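Pentalenene synthase (Streptomyces chartreusis NRRL 3882, PDB 6Q4S) cyclises farnesyl diphosphate with the help of magnesium, probably to the bicyclic sesquiterpene alcohol 7-epi-alpha-eudesmol. Local coordinates at residues A[5-10]-A[307-312]; A[27-32]-A[69-74]; A[103-108]-A[121-126]; A[189-192]-A[197-200]; A[279-284]-A[289-294]. One frame throughout, in Å; residues are numbered along the deposited sequence.

Contact 1. Residues A[5-10]-A[307-312]; sequences VRFDLP and GNYEWA
With its CG anti to the backbone N (chi1 175°), Tyr-309 sends its ring outward from helix 288-313 to the N-terminal segment 5-10, where Leu-9, its own CG anti to the carbonyl carbon (chi1 -59°), brings a methyl against the root of that ring. Leu-9 CD1 lies 3.6 Å from Tyr-309 CD2 and equally close to Tyr-309 CB, approaching obliquely. Phe-7 covers another part of the tyrosine: its CB stands over one ring face, displaced to the rim, and Tyr-309 CE1 comes to the edge of the phenyl ring, 4.0 Å from Phe-7 CD1. The phenolic oxygen ends on the backbone, with Phe-7 N donating to Tyr-309 OH over 3.0 Å in a nearly straight bond (171°). The aliphatic part of Arg-6 crosses the same hydroxyl, with CG 3.8 Å from Tyr-309 OH.

Phe-7 also meets Tyr-260 and Met-222, so the irregular N-terminal segment is packed against helices 252-284 and 206-228 as well. Asn-308, next to Tyr-309, is hydrogen-bonded to Asn-223, a probable magnesium ligand. Tyrosine suits this place because its flat ring spans the gap between helix and segment while its hydroxyl serves a peptide N-H of an irregular segment. The contact thus combines apolar packing on the tyrosine ring with one nearly straight bond that probably helps to set the position of the segment.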
# COMPACT_ATOMS: atom_id res chain seq x y z
N VAL A 5 36.72 -1.44 7.60
CA VAL A 5 36.05 -0.13 7.69
C VAL A 5 35.22 -0.05 9.01
O VAL A 5 34.41 -0.94 9.36
CB VAL A 5 35.19 0.17 6.41
CG1 VAL A 5 34.51 1.50 6.51
CG2 VAL A 5 36.06 0.23 5.15
N ARG A 6 35.53 1.00 9.77
CA ARG A 6 34.83 1.39 10.99
C ARG A 6 34.23 2.74 10.67
O ARG A 6 34.72 3.47 9.81
CB ARG A 6 35.81 1.46 12.21
CG ARG A 6 35.83 0.23 13.13
CD ARG A 6 35.43 -1.09 12.44
NE ARG A 6 35.76 -2.32 13.17
CZ ARG A 6 35.58 -3.57 12.69
NH1 ARG A 6 35.04 -3.79 11.49
NH2 ARG A 6 35.94 -4.62 13.42
N PHE A 7 33.14 3.08 11.33
CA PHE A 7 32.56 4.42 11.14
C PHE A 7 32.48 4.96 12.54
O PHE A 7 32.20 4.20 13.50
CB PHE A 7 31.14 4.37 10.51
CG PHE A 7 31.10 3.85 9.10
CD1 PHE A 7 31.08 2.50 8.85
CD2 PHE A 7 31.09 4.72 8.02
CE1 PHE A 7 31.04 2.00 7.56
CE2 PHE A 7 31.05 4.22 6.72
CZ PHE A 7 31.02 2.87 6.50
N ASP A 8 32.71 6.25 12.70
CA ASP A 8 32.41 6.86 13.97
C ASP A 8 31.19 7.75 13.79
O ASP A 8 31.26 8.84 13.22
CB ASP A 8 33.60 7.57 14.61
CG ASP A 8 33.38 7.81 16.09
OD1 ASP A 8 33.30 6.81 16.88
OD2 ASP A 8 33.22 8.99 16.45
N LEU A 9 30.06 7.24 14.28
CA LEU A 9 28.76 7.88 14.09
C LEU A 9 28.53 8.85 15.23
O LEU A 9 28.93 8.56 16.33
CB LEU A 9 27.69 6.76 14.10
CG LEU A 9 27.88 5.68 13.01
CD1 LEU A 9 26.79 4.59 13.03
CD2 LEU A 9 27.90 6.39 11.65
N PRO A 10 27.89 10.01 14.98
CA PRO A 10 27.55 10.95 16.06
C PRO A 10 26.19 10.67 16.72
O PRO A 10 25.36 11.57 16.81
CB PRO A 10 27.48 12.29 15.31
CG PRO A 10 26.89 11.91 14.00
CD PRO A 10 27.55 10.59 13.66
N GLY A 307 22.02 1.49 15.57
CA GLY A 307 21.82 0.16 16.06
C GLY A 307 22.21 -0.89 15.07
O GLY A 307 22.73 -1.97 15.41
N ASN A 308 21.89 -0.62 13.81
CA ASN A 308 22.32 -1.55 12.77
C ASN A 308 23.86 -1.65 12.76
O ASN A 308 24.40 -2.72 12.68
CB ASN A 308 21.82 -1.16 11.37
CG ASN A 308 22.24 -2.19 10.31
OD1 ASN A 308 21.79 -3.33 10.30
ND2 ASN A 308 23.18 -1.82 9.49
N TYR A 309 24.52 -0.52 12.82
CA TYR A 309 25.99 -0.49 12.82
C TYR A 309 26.58 -1.31 13.97
O TYR A 309 27.39 -2.29 13.77
CB TYR A 309 26.49 0.96 12.87
CG TYR A 309 27.99 1.03 12.98
CD1 TYR A 309 28.81 0.38 12.05
CD2 TYR A 309 28.60 1.68 14.05
CE1 TYR A 309 30.19 0.41 12.16
CE2 TYR A 309 30.00 1.72 14.16
CZ TYR A 309 30.77 1.08 13.21
OH TYR A 309 32.15 1.10 13.31
N GLU A 310 26.10 -0.99 15.18
CA GLU A 310 26.62 -1.66 16.40
C GLU A 310 26.30 -3.08 16.39
O GLU A 310 27.10 -3.87 16.87
CB GLU A 310 26.15 -0.98 17.71
CG GLU A 310 26.26 0.54 17.70
CD GLU A 310 27.50 1.04 18.42
OE1 GLU A 310 28.54 0.35 18.23
OE2 GLU A 310 27.42 2.08 19.15
N TRP A 311 25.15 -3.48 15.83
CA TRP A 311 24.89 -4.94 15.69
C TRP A 311 25.87 -5.65 14.67
O TRP A 311 26.29 -6.80 14.85
CB TRP A 311 23.41 -5.17 15.25
CG TRP A 311 23.08 -6.52 14.82
CD1 TRP A 311 23.00 -7.59 15.59
CD2 TRP A 311 22.73 -6.95 13.49
NE1 TRP A 311 22.66 -8.69 14.84
CE2 TRP A 311 22.47 -8.32 13.55
CE3 TRP A 311 22.61 -6.30 12.25
CZ2 TRP A 311 22.11 -9.07 12.44
CZ3 TRP A 311 22.23 -7.03 11.16
CH2 TRP A 311 22.00 -8.42 11.26
N ALA A 312 26.15 -4.97 13.58
CA ALA A 312 27.00 -5.52 12.50
C ALA A 312 28.43 -5.82 13.03
O ALA A 312 28.94 -6.91 12.79
CB ALA A 312 27.04 -4.56 11.32

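Contact 2. Residues A[27-32]-A[69-74]; sequences LRWVWE and LMNWFS
Stacking dominates the meeting of Trp-29 and Asn-71. The asparagine amide lies almost parallel to the indole, the two planes 8° apart, with Asn-71 CG 3.3 Å above the Trp-29 ring plane and over its centre. Asn-71 OD1 lies over Trp-29 CE3 at 3.3 Å, while the other branch, ND2, is 3.5 Å from Trp-29 CE2. A CH-pi contact completes the overlap: Asn-71 CB stands 3.5 Å from the centroid of the six-membered ring of Trp-29, almost on its normal.

Polar contacts fix the rims of both groups. Asn-71 OD1 is hydrogen-bonded to His-26, one turn before Val-30, and Trp-29 NE1 to Glu-125 of helix 118-131, which together hold amide and indole against turning. Ser-74 OG donates to Asn-71 O over 2.6 Å within its own helix; set between its backbone N and carbonyl carbon (chi1 71°), Ser-74 OG also reaches the indole edge, 3.5 Å from Trp-29 CZ3. Serine suits the place, being short and able to bond back to its own helix while touching the ring edge.

Van der Waals packing is minor, with Val-30 CG1 4.1 Å from Ser-74 OG. A leucine in place of Trp-29 would probably leave the Asn-71 amide without its stacking surface and Glu-125 without its indole donor.

The short helical segments cross at -51° with their axes 10.1 Å apart. Such buried helix-on-helix packing belongs to the all-helical class I terpene synthase fold, in which helix 63-79 runs up to the aspartate-rich DDXXD motif, 80-84 here.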
# COMPACT_ATOMS: atom_id res chain seq x y z
N LEU A 27 12.69 -17.30 20.45
CA LEU A 27 13.23 -18.59 20.01
C LEU A 27 12.29 -19.78 20.06
O LEU A 27 12.40 -20.69 19.21
CB LEU A 27 14.54 -18.96 20.72
CG LEU A 27 15.69 -17.99 20.47
CD1 LEU A 27 16.83 -18.33 21.46
CD2 LEU A 27 16.12 -18.06 19.02
N ARG A 28 11.42 -19.81 21.06
CA ARG A 28 10.37 -20.84 21.12
C ARG A 28 9.32 -20.64 20.02
O ARG A 28 8.85 -21.62 19.42
CB ARG A 28 9.71 -20.77 22.49
CG ARG A 28 10.55 -21.62 23.47
CD ARG A 28 10.52 -21.04 24.85
NE ARG A 28 9.17 -21.09 25.30
CZ ARG A 28 8.58 -20.17 26.03
NH1 ARG A 28 9.23 -19.10 26.45
NH2 ARG A 28 7.31 -20.37 26.34
N TRP A 29 9.00 -19.38 19.78
CA TRP A 29 8.06 -19.01 18.71
C TRP A 29 8.53 -19.47 17.32
O TRP A 29 7.72 -19.99 16.55
CB TRP A 29 7.80 -17.54 18.77
CG TRP A 29 6.78 -16.98 17.74
CD1 TRP A 29 5.42 -16.81 17.93
CD2 TRP A 29 7.08 -16.45 16.44
NE1 TRP A 29 4.87 -16.22 16.80
CE2 TRP A 29 5.86 -15.96 15.89
CE3 TRP A 29 8.24 -16.33 15.69
CZ2 TRP A 29 5.78 -15.40 14.60
CZ3 TRP A 29 8.17 -15.76 14.38
CH2 TRP A 29 6.94 -15.32 13.86
N VAL A 30 9.80 -19.30 16.98
CA VAL A 30 10.23 -19.74 15.64
C VAL A 30 9.97 -21.24 15.43
O VAL A 30 9.63 -21.69 14.31
CB VAL A 30 11.66 -19.34 15.17
CG1 VAL A 30 11.86 -17.84 15.29
CG2 VAL A 30 12.75 -20.07 15.89
N TRP A 31 10.14 -22.02 16.48
CA TRP A 31 9.69 -23.45 16.41
C TRP A 31 8.17 -23.72 16.39
O TRP A 31 7.66 -24.54 15.66
CB TRP A 31 10.29 -24.23 17.62
CG TRP A 31 11.68 -24.56 17.44
CD1 TRP A 31 12.77 -23.92 17.97
CD2 TRP A 31 12.18 -25.65 16.70
NE1 TRP A 31 13.93 -24.58 17.61
CE2 TRP A 31 13.58 -25.64 16.80
CE3 TRP A 31 11.58 -26.64 15.93
CZ2 TRP A 31 14.37 -26.57 16.19
CZ3 TRP A 31 12.40 -27.58 15.30
CH2 TRP A 31 13.76 -27.53 15.43
N GLU A 32 7.44 -23.03 17.21
CA GLU A 32 6.00 -23.17 17.28
C GLU A 32 5.41 -22.83 15.89
O GLU A 32 4.53 -23.52 15.41
CB GLU A 32 5.46 -22.18 18.31
CG GLU A 32 3.96 -22.18 18.53
CD GLU A 32 3.40 -20.96 19.20
OE1 GLU A 32 4.16 -20.22 19.86
OE2 GLU A 32 2.17 -20.72 19.06
N LEU A 69 8.30 -7.72 17.82
CA LEU A 69 9.35 -7.17 16.94
C LEU A 69 10.42 -8.17 16.53
O LEU A 69 10.78 -8.23 15.35
CB LEU A 69 9.90 -5.86 17.46
CG LEU A 69 8.91 -4.70 17.49
CD1 LEU A 69 9.33 -3.70 18.55
CD2 LEU A 69 8.65 -4.00 16.14
N MET A 70 10.90 -8.99 17.45
CA MET A 70 11.82 -10.03 17.11
C MET A 70 11.18 -11.05 16.19
O MET A 70 11.82 -11.56 15.26
CB MET A 70 12.36 -10.75 18.33
CG MET A 70 13.12 -9.81 19.28
SD MET A 70 13.70 -10.76 20.71
CE MET A 70 14.76 -9.46 21.37
N ASN A 71 9.92 -11.40 16.48
CA ASN A 71 9.27 -12.36 15.65
C ASN A 71 9.24 -11.81 14.14
O ASN A 71 9.58 -12.52 13.19
CB ASN A 71 7.86 -12.67 16.19
CG ASN A 71 7.88 -13.38 17.54
OD1 ASN A 71 8.88 -13.98 17.96
ND2 ASN A 71 6.70 -13.43 18.16
N TRP A 72 8.75 -10.62 14.00
CA TRP A 72 8.76 -9.92 12.71
C TRP A 72 10.12 -9.87 12.02
O TRP A 72 10.26 -10.34 10.89
CB TRP A 72 8.31 -8.54 12.93
CG TRP A 72 8.19 -7.73 11.72
CD1 TRP A 72 7.68 -8.09 10.52
CD2 TRP A 72 8.58 -6.40 11.61
NE1 TRP A 72 7.72 -7.04 9.64
CE2 TRP A 72 8.30 -5.99 10.28
CE3 TRP A 72 9.19 -5.51 12.49
CZ2 TRP A 72 8.51 -4.68 9.87
CZ3 TRP A 72 9.43 -4.26 12.07
CH2 TRP A 72 9.10 -3.84 10.77
N PHE A 73 11.12 -9.38 12.73
CA PHE A 73 12.48 -9.44 12.29
C PHE A 73 12.84 -10.80 11.68
O PHE A 73 13.49 -10.84 10.67
CB PHE A 73 13.45 -9.20 13.45
CG PHE A 73 14.27 -7.98 13.34
CD1 PHE A 73 15.52 -8.04 12.79
CD2 PHE A 73 13.84 -6.78 13.89
CE1 PHE A 73 16.31 -6.91 12.72
CE2 PHE A 73 14.66 -5.65 13.88
CZ PHE A 73 15.87 -5.71 13.28
N SER A 74 12.48 -11.89 12.34
CA SER A 74 12.85 -13.16 11.84
C SER A 74 12.22 -13.49 10.47
O SER A 74 12.83 -14.29 9.73
CB SER A 74 12.53 -14.30 12.84
OG SER A 74 11.15 -14.56 12.97

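Contact 3. Residues A[103-108]-A[121-126]; sequences VTPLRP and LAWAEV
Trp-123 presents its indole to Thr-104 and Pro-105, both of which approach it obliquely and settle along its nitrogen-bearing side. Thr-104 CB is 3.7 Å from Trp-123 CD1, and the methyl Thr-104 CG2 lies equally near it. The side chains of Pro-105 and Trp-123 cross at about a right angle, with Pro-105 CG 3.8 Å from Trp-123 CZ2 and CD 3.9 Å from Trp-123 NE1. Two further indoles, Trp-72 and Trp-146, meet Trp-123, their planes inclined to it by about 20° and 35°, making an aromatic cluster among helices 63-79, 118-131 and 136-161.

The indole reaches this position because Trp-123 CG is anti to its backbone N (chi1 180°), which carries the ring clear of helix 118-131. The side chains of Thr-104 and Trp-123 run past one another in opposite directions. The same threonine methyl leans on the helix, with CG2 3.9 Å from Ala-124 CA; alanine keeps that surface low, and the CA atoms of Thr-104 and Ala-124 come within 6.2 Å.

Polar atoms on both sides are satisfied from the end of helix 90-103: Trp-123 NE1 by Leu-101 O, and Thr-104 OG1 by Glu-100 O. Threonine offers two faces, a hydroxyl turned to the preceding helix and a methyl to the indole, and proline, with its restricted backbone, is compatible with the 3-10 turn at 104-105. Val-103 and Leu-106 pack on the second subunit. Across the contact the chemistry is apolar, while the indole N-H, bonded to a backbone carbonyl, ties helix 118-131 to the end of helix 90-103.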
# COMPACT_ATOMS: atom_id res chain seq x y z
N VAL A 103 -0.16 -8.53 0.61
CA VAL A 103 -1.59 -8.21 0.77
C VAL A 103 -2.08 -8.34 2.19
O VAL A 103 -3.12 -7.85 2.51
CB VAL A 103 -2.47 -9.01 -0.18
CG1 VAL A 103 -2.07 -8.77 -1.62
CG2 VAL A 103 -2.41 -10.49 0.05
N THR A 104 -1.31 -8.97 3.08
CA THR A 104 -1.78 -9.24 4.46
C THR A 104 -2.08 -7.94 5.16
O THR A 104 -3.13 -7.81 5.80
CB THR A 104 -0.77 -10.17 5.19
OG1 THR A 104 -0.91 -11.49 4.67
CG2 THR A 104 -0.94 -10.18 6.68
N PRO A 105 -1.24 -6.90 4.99
CA PRO A 105 -1.64 -5.64 5.61
C PRO A 105 -2.69 -4.89 4.85
O PRO A 105 -3.14 -3.87 5.33
CB PRO A 105 -0.36 -4.80 5.60
CG PRO A 105 0.75 -5.81 5.46
CD PRO A 105 0.18 -6.89 4.61
N LEU A 106 -3.16 -5.44 3.72
CA LEU A 106 -4.25 -4.79 2.97
C LEU A 106 -5.60 -5.49 3.16
O LEU A 106 -6.50 -5.36 2.35
CB LEU A 106 -3.85 -4.77 1.48
CG LEU A 106 -2.60 -3.89 1.24
CD1 LEU A 106 -2.13 -4.08 -0.20
CD2 LEU A 106 -2.84 -2.43 1.59
N ARG A 107 -5.73 -6.25 4.23
CA ARG A 107 -6.97 -7.00 4.51
C ARG A 107 -7.19 -6.95 6.06
O ARG A 107 -6.25 -6.67 6.80
CB ARG A 107 -6.78 -8.40 3.89
CG ARG A 107 -6.72 -9.55 4.81
CD ARG A 107 -5.75 -10.65 4.56
NE ARG A 107 -5.75 -11.31 3.31
CZ ARG A 107 -4.73 -12.08 2.93
NH1 ARG A 107 -3.69 -12.34 3.73
NH2 ARG A 107 -4.77 -12.60 1.73
N PRO A 108 -8.42 -7.16 6.54
CA PRO A 108 -8.61 -6.97 7.99
C PRO A 108 -7.70 -7.90 8.84
O PRO A 108 -7.38 -9.00 8.45
CB PRO A 108 -10.10 -7.26 8.19
CG PRO A 108 -10.68 -6.78 6.90
CD PRO A 108 -9.74 -7.33 5.87
N LEU A 121 1.37 -17.63 7.46
CA LEU A 121 0.63 -17.74 8.72
C LEU A 121 1.27 -16.97 9.84
O LEU A 121 0.56 -16.33 10.60
CB LEU A 121 0.48 -19.23 9.11
CG LEU A 121 -0.37 -20.03 8.08
CD1 LEU A 121 -0.03 -21.52 8.20
CD2 LEU A 121 -1.87 -19.79 8.24
N ALA A 122 2.59 -17.03 9.93
CA ALA A 122 3.34 -16.27 10.92
C ALA A 122 3.11 -14.81 10.72
O ALA A 122 2.83 -14.08 11.68
CB ALA A 122 4.81 -16.59 10.87
N TRP A 123 3.23 -14.35 9.48
CA TRP A 123 2.98 -12.94 9.21
C TRP A 123 1.55 -12.53 9.45
O TRP A 123 1.32 -11.46 10.00
CB TRP A 123 3.47 -12.57 7.80
CG TRP A 123 3.27 -11.15 7.37
CD1 TRP A 123 2.69 -10.77 6.19
CD2 TRP A 123 3.64 -9.92 8.05
NE1 TRP A 123 2.71 -9.40 6.08
CE2 TRP A 123 3.27 -8.85 7.20
CE3 TRP A 123 4.25 -9.61 9.26
CZ2 TRP A 123 3.46 -7.49 7.54
CZ3 TRP A 123 4.44 -8.26 9.60
CH2 TRP A 123 4.02 -7.21 8.74
N ALA A 124 0.56 -13.32 9.07
CA ALA A 124 -0.80 -12.91 9.42
C ALA A 124 -0.95 -12.65 10.92
O ALA A 124 -1.68 -11.70 11.35
CB ALA A 124 -1.83 -13.89 8.94
N GLU A 125 -0.26 -13.46 11.73
CA GLU A 125 -0.29 -13.28 13.20
C GLU A 125 0.39 -12.01 13.62
O GLU A 125 -0.23 -11.24 14.31
CB GLU A 125 0.34 -14.48 13.95
CG GLU A 125 0.31 -14.27 15.48
CD GLU A 125 1.20 -15.25 16.24
OE1 GLU A 125 0.79 -16.43 16.28
OE2 GLU A 125 2.27 -14.82 16.77
N VAL A 126 1.61 -11.78 13.14
CA VAL A 126 2.42 -10.65 13.53
C VAL A 126 1.78 -9.36 13.18
O VAL A 126 1.84 -8.41 13.97
CB VAL A 126 3.88 -10.77 13.04
CG1 VAL A 126 4.70 -9.49 13.10
CG2 VAL A 126 4.58 -11.90 13.76

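Contact 4. Residues A[189-192]-A[197-200]; sequences AGER and EVPA
Glu-191, on helix 183-194, and Glu-197, in the extended segment that leads to helix 200-203, bring their CA atoms within 5.4 Å where the chain turns back past the helix. Glu-191 provides the polar link: its CG is anti to the carbonyl carbon (chi1 -78°), and the extended chain beyond carries the carboxylate across to the loop backbone. There Val-198 N donates to Glu-191 OE1 over 2.9 Å, almost in a straight line (175°). The N-H meets that oxygen on its anti side and well out of the carboxylate plane, by 32°.

Beside the bond, Val-198 CG2 rests 3.8 Å from Glu-191 OE1, its side chain crossing the glutamate at about a right angle and placing a methyl beside the acceptor. Glu-197 CA closes in from the other residue of the peptide, 3.5 Å from Glu-191 OE1. The two glutamates do not pair; their OE1 atoms are 5.4 Å apart, and Glu-197 OE1 is hydrogen-bonded to Ser-135 instead. Pro-199, at the N-cap position of the next helix, follows directly.

The stronger partner of Glu-191 OE1 is Arg-141 of helix 136-161, which forms a salt bridge with it. Glutamate suits the place by being long enough to reach a loop N-H, and it carries a carboxylate that can also pair with an arginine. A buried oxygen gripped by both a cation and a peptide donor is likely to favour the ionised carboxylate.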
# COMPACT_ATOMS: atom_id res chain seq x y z
N ALA A 189 8.02 1.25 11.83
CA ALA A 189 7.64 0.46 12.95
C ALA A 189 8.11 1.10 14.27
O ALA A 189 7.71 0.62 15.34
CB ALA A 189 8.20 -0.94 12.85
N GLY A 190 9.01 2.09 14.22
CA GLY A 190 9.45 2.75 15.42
C GLY A 190 8.29 3.41 16.17
O GLY A 190 8.26 3.46 17.41
N GLU A 191 7.33 3.90 15.41
CA GLU A 191 6.15 4.57 15.94
C GLU A 191 5.30 3.49 16.69
O GLU A 191 4.89 3.70 17.83
CB GLU A 191 5.34 5.17 14.79
CG GLU A 191 5.90 6.45 14.24
CD GLU A 191 5.43 6.76 12.84
OE1 GLU A 191 4.48 7.56 12.62
OE2 GLU A 191 6.01 6.17 11.92
N ARG A 192 5.13 2.30 16.11
CA ARG A 192 4.45 1.22 16.83
C ARG A 192 5.15 0.81 18.12
O ARG A 192 4.46 0.57 19.11
CB ARG A 192 4.22 0.01 15.92
CG ARG A 192 3.78 -1.28 16.60
CD ARG A 192 2.41 -1.01 17.25
NE ARG A 192 1.91 -2.26 17.78
CZ ARG A 192 2.16 -2.68 19.01
NH1 ARG A 192 2.93 -1.97 19.79
NH2 ARG A 192 1.68 -3.81 19.47
N GLU A 197 2.77 8.57 16.87
CA GLU A 197 2.73 8.72 15.43
C GLU A 197 3.24 10.06 15.02
O GLU A 197 2.91 11.08 15.64
CB GLU A 197 1.33 8.53 14.88
CG GLU A 197 0.90 7.06 15.01
CD GLU A 197 -0.43 6.71 14.34
OE1 GLU A 197 -0.83 7.50 13.39
OE2 GLU A 197 -1.03 5.63 14.80
N VAL A 198 4.04 10.07 13.97
CA VAL A 198 4.65 11.32 13.48
C VAL A 198 3.55 12.10 12.76
O VAL A 198 2.78 11.49 12.01
CB VAL A 198 5.82 11.06 12.49
CG1 VAL A 198 6.32 12.38 11.87
CG2 VAL A 198 6.98 10.41 13.19
N PRO A 199 3.47 13.45 12.97
CA PRO A 199 2.41 14.22 12.27
C PRO A 199 2.49 14.07 10.78
O PRO A 199 3.59 14.21 10.20
CB PRO A 199 2.64 15.67 12.72
CG PRO A 199 3.18 15.48 14.10
CD PRO A 199 4.09 14.26 14.03
N ALA A 200 1.33 13.79 10.15
CA ALA A 200 1.32 13.34 8.74
C ALA A 200 1.93 14.38 7.82
O ALA A 200 2.61 14.03 6.86
CB ALA A 200 -0.08 12.95 8.29

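Contact 5. Residues A[279-284]-A[289-294]; sequences QMCDEL and AERDRV
Arg-291 and Asp-282 carry the polar part of this helix pair, and both hydrogen bonds between them end on one aspartate oxygen. Arg-291 NH2 donates to Asp-282 OD1 in a bond modelled at 2.5 Å, too short to be taken literally, the oxygen lying close to the guanidinium plane and using its anti lone pair. The second bond, from Arg-291 NH1 to Asp-282 OD1, is weak at 3.2 Å. The third nitrogen, NE, is satisfied by Leu-286 O in the connection between the helices, so the guanidinium is held at both ends. Its near-perpendicular last torsion (chi4 -88°) turns the group so that one face receives Cys-281 CB, 3.6 Å from Arg-291 NH1.

Next to this ion pair the contact becomes apolar. Cys-281 SG lies 3.9 Å from Val-294 CG1, and Met-280 meets the same methyl tip to tip, its CE 3.8 Å from Val-294 CG1. Compact cysteine suits the point where the helices come nearest, its CA 6.5 Å from that of Arg-291. A methionine in place of Arg-291 would probably leave Asp-282 without its charge partner and Leu-286 O without this side-chain donor.

The axes of the short segments lie 10.8 Å apart and their directions differ by 141°. With a very short link between helices 252-284 and 288-313, this is an antiparallel alpha-helical hairpin, a turn-back of the all-helical terpene synthase fold remote from the predicted metal and substrate sites.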
# COMPACT_ATOMS: atom_id res chain seq x y z
N GLN A 279 13.44 24.11 11.70
CA GLN A 279 12.87 25.01 10.68
C GLN A 279 11.66 24.35 9.97
O GLN A 279 10.73 25.04 9.57
CB GLN A 279 13.94 25.46 9.67
CG GLN A 279 13.45 26.03 8.33
CD GLN A 279 14.61 26.28 7.37
OE1 GLN A 279 15.38 27.22 7.54
NE2 GLN A 279 14.73 25.42 6.34
N MET A 280 11.72 23.03 9.76
CA MET A 280 10.61 22.33 9.11
C MET A 280 9.35 22.48 9.99
O MET A 280 8.28 22.79 9.49
CB MET A 280 10.94 20.84 8.86
CG MET A 280 9.72 19.96 8.50
SD MET A 280 10.17 18.22 8.42
CE MET A 280 10.02 17.80 10.13
N CYS A 281 9.52 22.25 11.29
CA CYS A 281 8.43 22.35 12.23
C CYS A 281 7.84 23.74 12.27
O CYS A 281 6.63 23.87 12.37
CB CYS A 281 8.87 21.93 13.62
SG CYS A 281 9.29 20.18 13.78
N ASP A 282 8.70 24.76 12.17
CA ASP A 282 8.26 26.18 12.05
C ASP A 282 7.46 26.43 10.77
O ASP A 282 6.39 27.00 10.80
CB ASP A 282 9.47 27.16 12.08
CG ASP A 282 10.26 27.13 13.40
OD1 ASP A 282 9.78 26.61 14.43
OD2 ASP A 282 11.40 27.62 13.44
N GLU A 283 7.99 26.02 9.63
CA GLU A 283 7.29 26.18 8.33
C GLU A 283 5.91 25.46 8.28
O GLU A 283 4.97 25.96 7.66
CB GLU A 283 8.25 25.67 7.25
CG GLU A 283 7.81 25.44 5.80
CD GLU A 283 8.97 24.80 4.99
OE1 GLU A 283 10.11 24.65 5.54
OE2 GLU A 283 8.76 24.43 3.81
N LEU A 284 5.82 24.31 8.95
CA LEU A 284 4.56 23.59 9.16
C LEU A 284 3.66 24.15 10.26
O LEU A 284 2.52 23.76 10.34
CB LEU A 284 4.85 22.09 9.48
CG LEU A 284 5.45 21.32 8.30
CD1 LEU A 284 5.94 19.96 8.73
CD2 LEU A 284 4.47 21.28 7.14
N ALA A 289 3.69 19.62 21.25
CA ALA A 289 3.50 18.17 21.35
C ALA A 289 3.70 17.48 19.95
O ALA A 289 4.24 16.42 19.87
CB ALA A 289 2.13 17.86 21.92
N GLU A 290 3.27 18.14 18.88
CA GLU A 290 3.60 17.74 17.51
C GLU A 290 5.14 17.73 17.29
O GLU A 290 5.70 16.72 16.83
CB GLU A 290 2.89 18.63 16.49
CG GLU A 290 1.38 18.38 16.49
CD GLU A 290 0.53 19.41 15.74
OE1 GLU A 290 0.96 20.58 15.49
OE2 GLU A 290 -0.59 19.02 15.40
N ARG A 291 5.82 18.84 17.67
CA ARG A 291 7.31 18.91 17.61
C ARG A 291 7.95 17.76 18.30
O ARG A 291 8.94 17.20 17.79
CB ARG A 291 7.87 20.17 18.25
CG ARG A 291 7.77 21.37 17.35
CD ARG A 291 7.88 22.70 18.13
NE ARG A 291 7.54 23.75 17.18
CZ ARG A 291 8.40 24.37 16.37
NH1 ARG A 291 9.70 24.12 16.39
NH2 ARG A 291 7.92 25.25 15.51
N ASP A 292 7.41 17.43 19.47
CA ASP A 292 7.93 16.31 20.26
C ASP A 292 7.78 14.93 19.57
O ASP A 292 8.58 14.00 19.81
CB ASP A 292 7.22 16.26 21.62
CG ASP A 292 7.71 15.10 22.48
OD1 ASP A 292 8.91 15.11 22.79
OD2 ASP A 292 6.92 14.16 22.84
N ARG A 293 6.70 14.78 18.81
CA ARG A 293 6.42 13.54 18.08
C ARG A 293 7.38 13.43 16.87
O ARG A 293 7.89 12.35 16.60
CB ARG A 293 4.92 13.47 17.67
CG ARG A 293 3.98 13.17 18.86
CD ARG A 293 2.55 13.71 18.60
NE ARG A 293 2.04 13.24 17.32
CZ ARG A 293 1.08 13.78 16.58
NH1 ARG A 293 0.42 14.86 16.97
NH2 ARG A 293 0.75 13.22 15.42
N VAL A 294 7.60 14.54 16.18
CA VAL A 294 8.67 14.68 15.17
C VAL A 294 10.04 14.26 15.68
O VAL A 294 10.72 13.31 15.11
CB VAL A 294 8.69 16.09 14.56
CG1 VAL A 294 9.93 16.31 13.66
CG2 VAL A 294 7.45 16.29 13.73

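Contacts 2 to 5 are buried, though contact 5 has an ion pair at its more exposed side; contact 1 is partly buried. Contacts 1 and 5 share helix 288-313 but use regions about 15 Å apart between nearest atoms, the first near the probable metal and substrate residues, the other far from them. Contacts 2 and 3 adjoin, Trp-72 packing on Trp-123 and Trp-29 bonding to Glu-125; Trp-72 also reaches Ala-189 of contact 4. Contacts 4 and 5 touch through Pro-199 and Arg-293. Indoles stack or pack in contacts 2 and 3, carboxylates bond a loop N-H and an arginine at the turns of contacts 4 and 5, and a tyrosine hydroxyl meets a backbone N-H in contact 1.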